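PDB 3LY0: dipeptidase AC. Metallo peptidase. MEROPS family M19, which probably hydrolyses dipeptides as a zinc-dependent metallodipeptidase of the TIM-barrel clan, and here holds a phosphinate mimic of L-Ala-D-Ala. Local coordinates for residues A[231-242]-A[261-272]. Residues are numbered along the deposited sequence; the frame is centred on the assembly and turned at random.
With ZN (zinc ion), chain E; LY0 ((2R)-3-[(R)-[(1R)-1-aminoethyl](hydroxy)phosphoryl]-2-methylpropanoic acid), chain C.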
ATOM      1  N   ALA A 231       6.412   2.614  -4.858  1.00  9.32           N
ATOM      2  CA  ALA A 231       5.896   1.325  -4.409  1.00  7.50           C
ATOM      3  C   ALA A 231       5.357   1.573  -3.006  1.00  8.91           C
ATOM      4  O   ALA A 231       6.129   1.858  -2.088  1.00  9.36           O
ATOM      5  CB  ALA A 231       7.007   0.294  -4.387  1.00 10.39           C
ATOM      6  N   THR A 232       4.038   1.533  -2.840  1.00  9.33           N
ATOM      7  CA  THR A 232       3.457   1.957  -1.567  1.00  9.47           C
ATOM      8  C   THR A 232       3.707   1.006  -0.404  1.00  8.34           C
ATOM      9  O   THR A 232       3.696   1.435   0.748  1.00  9.37           O
ATOM     10  CB  THR A 232       1.933   2.164  -1.652  1.00  8.97           C
ATOM     11  OG1 THR A 232       1.303   0.928  -2.006  1.00  8.23           O
ATOM     12  CG2 THR A 232       1.544   3.264  -2.660  1.00 10.12           C
ATOM     13  N   HIS A 233       3.908  -0.281  -0.694  1.00  8.81           N
ATOM     14  CA  HIS A 233       4.075  -1.267   0.369  1.00  8.54           C
ATOM     15  C   HIS A 233       4.966  -2.426  -0.083  1.00  8.76           C
ATOM     16  O   HIS A 233       4.497  -3.541  -0.336  1.00  9.20           O
ATOM     17  CB  HIS A 233       2.717  -1.706   0.987  1.00  9.33           C
ATOM     18  CG  HIS A 233       1.734  -2.323   0.026  1.00  7.78           C
ATOM     19  ND1 HIS A 233       1.258  -1.671  -1.097  1.00  8.55           N
ATOM     20  CD2 HIS A 233       1.078  -3.509   0.071  1.00  8.99           C
ATOM     21  CE1 HIS A 233       0.391  -2.446  -1.719  1.00  7.94           C
ATOM     22  NE2 HIS A 233       0.247  -3.560  -1.024  1.00  9.16           N
ATOM     23  N   SER A 234       6.263  -2.137  -0.173  1.00  8.82           N
ATOM     24  CA  SER A 234       7.256  -3.108  -0.654  1.00  8.59           C
ATOM     25  C   SER A 234       8.562  -2.899   0.086  1.00  8.56           C
ATOM     26  O   SER A 234       8.924  -1.761   0.398  1.00  9.87           O
ATOM     27  CB  SER A 234       7.514  -2.919  -2.152  1.00 11.11           C
ATOM     28  OG  SER A 234       6.348  -3.147  -2.916  1.00 10.14           O
ATOM     29  N   ASN A 235       9.286  -3.993   0.334  1.00  9.28           N
ATOM     30  CA  ASN A 235      10.531  -3.938   1.089  1.00  9.97           C
ATOM     31  C   ASN A 235      11.750  -4.292   0.250  1.00  9.16           C
ATOM     32  O   ASN A 235      11.676  -4.305  -0.981  1.00 10.72           O
ATOM     33  CB  ASN A 235      10.413  -4.789   2.355  1.00 11.51           C
ATOM     34  CG  ASN A 235       9.287  -4.305   3.263  1.00 10.85           C
ATOM     35  OD1 ASN A 235       8.888  -3.137   3.199  1.00 10.39           O
ATOM     36  ND2 ASN A 235       8.756  -5.197   4.099  1.00 10.92           N
ATOM     37  N   ALA A 236      12.877  -4.562   0.908  1.00  9.87           N
ATOM     38  CA  ALA A 236      14.138  -4.743   0.192  1.00 10.43           C
ATOM     39  C   ALA A 236      14.422  -6.202  -0.127  1.00  9.86           C
ATOM     40  O   ALA A 236      14.626  -7.008   0.781  1.00 10.30           O
ATOM     41  CB  ALA A 236      15.285  -4.140   0.991  1.00 12.02           C
ATOM     42  N   HIS A 237      14.455  -6.525  -1.417  1.00  9.53           N
ATOM     43  CA  HIS A 237      14.713  -7.891  -1.862  1.00 10.38           C
ATOM     44  C   HIS A 237      16.060  -8.410  -1.363  1.00 12.26           C
ATOM     45  O   HIS A 237      16.209  -9.600  -1.091  1.00 12.99           O
ATOM     46  CB  HIS A 237      14.660  -7.955  -3.384  1.00 11.18           C
ATOM     47  CG  HIS A 237      14.540  -9.343  -3.919  1.00 11.96           C
ATOM     48  ND1 HIS A 237      15.637 -10.127  -4.203  1.00 13.82           N
ATOM     49  CD2 HIS A 237      13.453 -10.098  -4.198  1.00 12.40           C
ATOM     50  CE1 HIS A 237      15.228 -11.302  -4.649  1.00 15.40           C
ATOM     51  NE2 HIS A 237      13.908 -11.309  -4.656  1.00 14.22           N
ATOM     52  N   ALA A 238      17.029  -7.506  -1.247  1.00  9.94           N
ATOM     53  CA  ALA A 238      18.376  -7.877  -0.811  1.00 12.16           C
ATOM     54  C   ALA A 238      18.369  -8.391   0.622  1.00 14.50           C
ATOM     55  O   ALA A 238      19.263  -9.150   1.010  1.00 17.10           O
ATOM     56  CB  ALA A 238      19.327  -6.697  -0.965  1.00 15.31           C
ATOM     57  N   VAL A 239      17.373  -7.992   1.405  1.00 13.24           N
ATOM     58  CA  VAL A 239      17.225  -8.456   2.780  1.00 13.06           C
ATOM     59  C   VAL A 239      16.302  -9.671   2.864  1.00 13.61           C
ATOM     60  O   VAL A 239      16.630 -10.664   3.522  1.00 16.56           O
ATOM     61  CB  VAL A 239      16.693  -7.319   3.680  1.00 12.94           C
ATOM     62  CG1 VAL A 239      16.448  -7.800   5.091  1.00 13.37           C
ATOM     63  CG2 VAL A 239      17.652  -6.133   3.659  1.00 14.05           C
ATOM     64  N   THR A 240      15.147  -9.582   2.206  1.00 11.02           N
ATOM     65  CA  THR A 240      14.174 -10.670   2.176  1.00 12.77           C
ATOM     66  C   THR A 240      13.782 -10.922   0.725  1.00 10.47           C
ATOM     67  O   THR A 240      13.067 -10.117   0.132  1.00 10.10           O
ATOM     68  CB  THR A 240      12.894 -10.274   2.944  1.00 12.52           C
ATOM     69  OG1 THR A 240      13.206 -10.071   4.324  1.00 12.28           O
ATOM     70  CG2 THR A 240      11.809 -11.348   2.815  1.00 12.12           C
ATOM     71  N   PRO A 241      14.265 -12.028   0.134  1.00 11.16           N
ATOM     72  CA  PRO A 241      14.049 -12.299  -1.295  1.00 10.09           C
ATOM     73  C   PRO A 241      12.661 -12.853  -1.615  1.00 10.61           C
ATOM     74  O   PRO A 241      12.523 -13.911  -2.236  1.00 12.01           O
ATOM     75  CB  PRO A 241      15.133 -13.331  -1.614  1.00 12.41           C
ATOM     76  CG  PRO A 241      15.298 -14.062  -0.318  1.00 14.49           C
ATOM     77  CD  PRO A 241      15.217 -12.983   0.729  1.00 11.39           C
ATOM     78  N   SER A 242      11.638 -12.110  -1.203  1.00 10.21           N
ATOM     79  CA  SER A 242      10.258 -12.364  -1.608  1.00 11.98           C
ATOM     80  C   SER A 242      10.011 -11.766  -2.990  1.00  9.54           C
ATOM     81  O   SER A 242      10.536 -10.704  -3.307  1.00 10.33           O
ATOM     82  CB  SER A 242       9.298 -11.707  -0.615  1.00 10.16           C
ATOM     83  OG  SER A 242       7.988 -11.598  -1.164  1.00 11.38           O
ATOM     84  N   VAL A 261       9.260   4.698  -1.464  1.00  9.86           N
ATOM     85  CA  VAL A 261       8.922   3.333  -1.075  1.00  9.58           C
ATOM     86  C   VAL A 261       8.358   3.339   0.333  1.00  9.90           C
ATOM     87  O   VAL A 261       8.963   3.902   1.250  1.00  9.29           O
ATOM     88  CB  VAL A 261      10.139   2.380  -1.155  1.00 11.57           C
ATOM     89  CG1 VAL A 261       9.765   1.000  -0.607  1.00 12.57           C
ATOM     90  CG2 VAL A 261      10.621   2.261  -2.595  1.00 12.11           C
ATOM     91  N   GLY A 262       7.186   2.729   0.496  1.00  9.15           N
ATOM     92  CA  GLY A 262       6.610   2.552   1.816  1.00  9.81           C
ATOM     93  C   GLY A 262       6.942   1.184   2.392  1.00  9.83           C
ATOM     94  O   GLY A 262       6.737   0.161   1.733  1.00  8.67           O
ATOM     95  N   LEU A 263       7.465   1.171   3.617  1.00  9.04           N
ATOM     96  CA  LEU A 263       7.794  -0.071   4.307  1.00  9.21           C
ATOM     97  C   LEU A 263       6.549  -0.886   4.647  1.00  9.26           C
ATOM     98  O   LEU A 263       5.676  -0.418   5.376  1.00  9.64           O
ATOM     99  CB  LEU A 263       8.562   0.232   5.594  1.00  9.60           C
ATOM    100  CG  LEU A 263       9.073  -1.010   6.334  1.00  9.40           C
ATOM    101  CD1 LEU A 263      10.380  -1.510   5.748  1.00 11.74           C
ATOM    102  CD2 LEU A 263       9.220  -0.711   7.831  1.00 13.39           C
ATOM    103  N   ASN A 264       6.492  -2.112   4.127  1.00  9.30           N
ATOM    104  CA  ASN A 264       5.375  -3.021   4.363  1.00  9.02           C
ATOM    105  C   ASN A 264       5.594  -3.762   5.687  1.00 10.55           C
ATOM    106  O   ASN A 264       6.679  -4.310   5.917  1.00 10.36           O
ATOM    107  CB  ASN A 264       5.289  -3.997   3.186  1.00  9.25           C
ATOM    108  CG  ASN A 264       3.998  -4.779   3.171  1.00  9.95           C
ATOM    109  OD1 ASN A 264       3.459  -5.115   4.219  1.00 10.58           O
ATOM    110  ND2 ASN A 264       3.492  -5.067   1.976  1.00 10.19           N
ATOM    111  N   PHE A 265       4.596  -3.745   6.570  1.00  8.52           N
ATOM    112  CA  PHE A 265       4.729  -4.409   7.868  1.00 10.80           C
ATOM    113  C   PHE A 265       4.470  -5.915   7.782  1.00 10.92           C
ATOM    114  O   PHE A 265       4.569  -6.617   8.789  1.00 11.42           O
ATOM    115  CB  PHE A 265       3.776  -3.835   8.927  1.00 11.60           C
ATOM    116  CG  PHE A 265       3.998  -2.374   9.265  1.00 10.12           C
ATOM    117  CD1 PHE A 265       5.117  -1.685   8.817  1.00  9.78           C
ATOM    118  CD2 PHE A 265       3.066  -1.697  10.038  1.00 10.16           C
ATOM    119  CE1 PHE A 265       5.287  -0.344   9.122  1.00 11.04           C
ATOM    120  CE2 PHE A 265       3.235  -0.366  10.360  1.00 10.51           C
ATOM    121  CZ  PHE A 265       4.349   0.312   9.899  1.00 11.22           C
ATOM    122  N   ALA A 266       4.132  -6.419   6.602  1.00 10.57           N
ATOM    123  CA  ALA A 266       3.869  -7.848   6.457  1.00 10.99           C
ATOM    124  C   ALA A 266       5.074  -8.669   6.885  1.00 11.99           C
ATOM    125  O   ALA A 266       6.177  -8.474   6.377  1.00 11.66           O
ATOM    126  CB  ALA A 266       3.505  -8.174   5.015  1.00 11.17           C
ATOM    127  N   THR A 267       4.846  -9.591   7.819  1.00 11.39           N
ATOM    128  CA  THR A 267       5.892 -10.469   8.332  1.00 10.87           C
ATOM    129  C   THR A 267       6.651 -11.143   7.184  1.00 10.82           C
ATOM    130  O   THR A 267       7.890 -11.220   7.197  1.00 12.27           O
ATOM    131  CB  THR A 267       5.265 -11.533   9.253  1.00 13.73           C
ATOM    132  OG1 THR A 267       4.142 -12.116   8.580  1.00 17.69           O
ATOM    133  CG2 THR A 267       4.758 -10.877  10.530  1.00 14.41           C
ATOM    134  N   SER A 268       5.901 -11.603   6.187  1.00 11.04           N
ATOM    135  CA  SER A 268       6.463 -12.353   5.065  1.00 11.88           C
ATOM    136  C   SER A 268       7.500 -11.565   4.278  1.00 11.80           C
ATOM    137  O   SER A 268       8.362 -12.151   3.630  1.00 11.93           O
ATOM    138  CB  SER A 268       5.347 -12.769   4.115  1.00 14.00           C
ATOM    139  OG  SER A 268       4.358 -13.507   4.817  1.00 15.12           O
ATOM    140  N   PHE A 269       7.412 -10.238   4.332  1.00 11.07           N
ATOM    141  CA  PHE A 269       8.261  -9.394   3.501  1.00  9.29           C
ATOM    142  C   PHE A 269       9.357  -8.718   4.312  1.00  9.86           C
ATOM    143  O   PHE A 269      10.202  -8.030   3.748  1.00 10.44           O
ATOM    144  CB  PHE A 269       7.422  -8.328   2.782  1.00  9.13           C
ATOM    145  CG  PHE A 269       6.280  -8.891   1.972  1.00 10.91           C
ATOM    146  CD1 PHE A 269       6.318 -10.191   1.477  1.00 11.98           C
ATOM    147  CD2 PHE A 269       5.165  -8.102   1.694  1.00 12.24           C
ATOM    148  CE1 PHE A 269       5.261 -10.699   0.722  1.00 12.22           C
ATOM    149  CE2 PHE A 269       4.109  -8.598   0.945  1.00 12.31           C
ATOM    150  CZ  PHE A 269       4.152  -9.900   0.465  1.00 10.89           C
ATOM    151  N   LEU A 270       9.328  -8.918   5.630  1.00 10.36           N
ATOM    152  CA  LEU A 270      10.307  -8.332   6.552  1.00 10.80           C
ATOM    153  C   LEU A 270      11.336  -9.346   7.049  1.00 11.26           C
ATOM    154  O   LEU A 270      12.518  -9.047   7.121  1.00 10.91           O
ATOM    155  CB  LEU A 270       9.591  -7.750   7.776  1.00 10.71           C
ATOM    156  CG  LEU A 270       8.812  -6.440   7.617  1.00  9.52           C
ATOM    157  CD1 LEU A 270       8.000  -6.134   8.862  1.00 12.28           C
ATOM    158  CD2 LEU A 270       9.757  -5.285   7.315  1.00  9.96           C
ATOM    159  N   ARG A 271      10.865 -10.534   7.419  1.00 11.39           N
ATOM    160  CA  ARG A 271      11.750 -11.548   7.997  1.00 11.93           C
ATOM    161  C   ARG A 271      12.725 -12.063   6.950  1.00 11.99           C
ATOM    162  O   ARG A 271      12.363 -12.284   5.802  1.00 12.82           O
ATOM    163  CB  ARG A 271      10.917 -12.715   8.525  1.00 15.11           C
ATOM    164  CG  ARG A 271       9.986 -12.355   9.662  1.00 13.67           C
ATOM    165  CD  ARG A 271       9.009 -13.482   9.934  1.00 16.25           C
ATOM    166  NE  ARG A 271       9.727 -14.690  10.328  1.00 14.66           N
ATOM    167  CZ  ARG A 271       9.606 -15.279  11.511  1.00 19.88           C
ATOM    168  NH1 ARG A 271       8.776 -14.788  12.419  1.00 19.01           N
ATOM    169  NH2 ARG A 271      10.315 -16.368  11.778  1.00 17.56           N
ATOM    170  N   GLU A 272      13.973 -12.275   7.341  1.00 13.75           N
ATOM    171  CA  GLU A 272      14.932 -12.793   6.381  1.00 16.54           C
ATOM    172  C   GLU A 272      14.545 -14.199   5.912  1.00 15.82           C
ATOM    173  O   GLU A 272      14.885 -14.593   4.797  1.00 17.28           O
ATOM    174  CB  GLU A 272      16.342 -12.785   6.963  1.00 15.67           C
ATOM    175  CG  GLU A 272      16.944 -11.389   7.080  1.00 19.30           C
ATOM    176  CD  GLU A 272      18.353 -11.412   7.649  1.00 28.56           C
ATOM    177  OE1 GLU A 272      18.951 -12.505   7.717  1.00 37.88           O
ATOM    178  OE2 GLU A 272      18.860 -10.338   8.029  1.00 37.23           O
TER
HETATM  179 ZN    ZN E 365      -0.916  -5.417  -1.500  0.65  9.35          ZN
HETATM  180  P   LY0 C 363      -2.438  -6.996   0.193  1.00 12.30           P
HETATM  181  C1  LY0 C 363      -4.611  -8.746   0.063  1.00 16.69           C
HETATM  182  N1  LY0 C 363      -4.992  -6.320  -0.273  1.00 11.58           N
HETATM  183  C2  LY0 C 363      -4.218  -7.331   0.426  1.00 13.43           C
HETATM  184  C4  LY0 C 363      -1.444  -7.993   1.374  1.00 13.75           C
HETATM  185  C5  LY0 C 363      -0.284  -8.735   0.772  1.00 13.92           C
HETATM  186  C6  LY0 C 363       0.549  -7.880  -0.143  1.00 12.37           C
HETATM  187  C7  LY0 C 363       0.510  -9.559   1.754  1.00 16.28           C
HETATM  188  O31 LY0 C 363      -2.274  -5.512   0.422  1.00 12.01           O
HETATM  189  O32 LY0 C 363      -2.053  -7.314  -1.290  1.00 11.45           O
HETATM  190  O61 LY0 C 363       1.444  -8.478  -0.969  1.00 12.92           O
HETATM  191  O62 LY0 C 363       0.413  -6.646  -0.185  1.00 11.69           O
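The amide of Asn235 grips the backbone of the other segment with three hydrogen bonds. Its OD1 accepts from Asn264 N at 2.8 Å, in the carbonyl plane and on a lone pair. Its ND2 gives one N-H to Asn264 O, nearly straight at 175°. The other goes to Phe269 O, whose carbonyl it meets from above. Both acceptors lie in the amide plane, which holds the group flat and fixes its rotation. With an alanine here, Asn264 N, Asn264 O and Phe269 O would probably lose these partners, and residues 264-269 would be less firmly tied to the 231-242 loop.

Asn264 bonds back to segment 231-242: its ND2 donates to His233 O, from above that carbonyl. With CG anti to the backbone N (chi1 -167°), its amide lies alongside the His233 ring, the planes 42° apart. Its OD1 closes an Asx turn by accepting from Ala266 N. His233 NE2 binds a zinc ion at 2.2 Å, a site completed by Glu139, His212 and the phosphinate ligand. The other ring nitrogen, ND1, donates to Thr232 OG1, which also bonds Asp209; this probably fixes the ring's orientation. Phe269 sets its ring edge against ligand O61, with CE2 3.3 Å away. Thr240 OG1 donates to Arg271 O and also bonds His288 of helix 283-296.

Strand 260-263 lies parallel between strands 230-231 and 301-303, with Gly262 N bonded to Ala231 O. The loops after strands 230-231 and 260-263 reach the active site, His233 at the zinc and Phe269 at the ligand, as in TIM-barrel enzymes. Helix 283-296 packs against Asn235, Val239 and Val261.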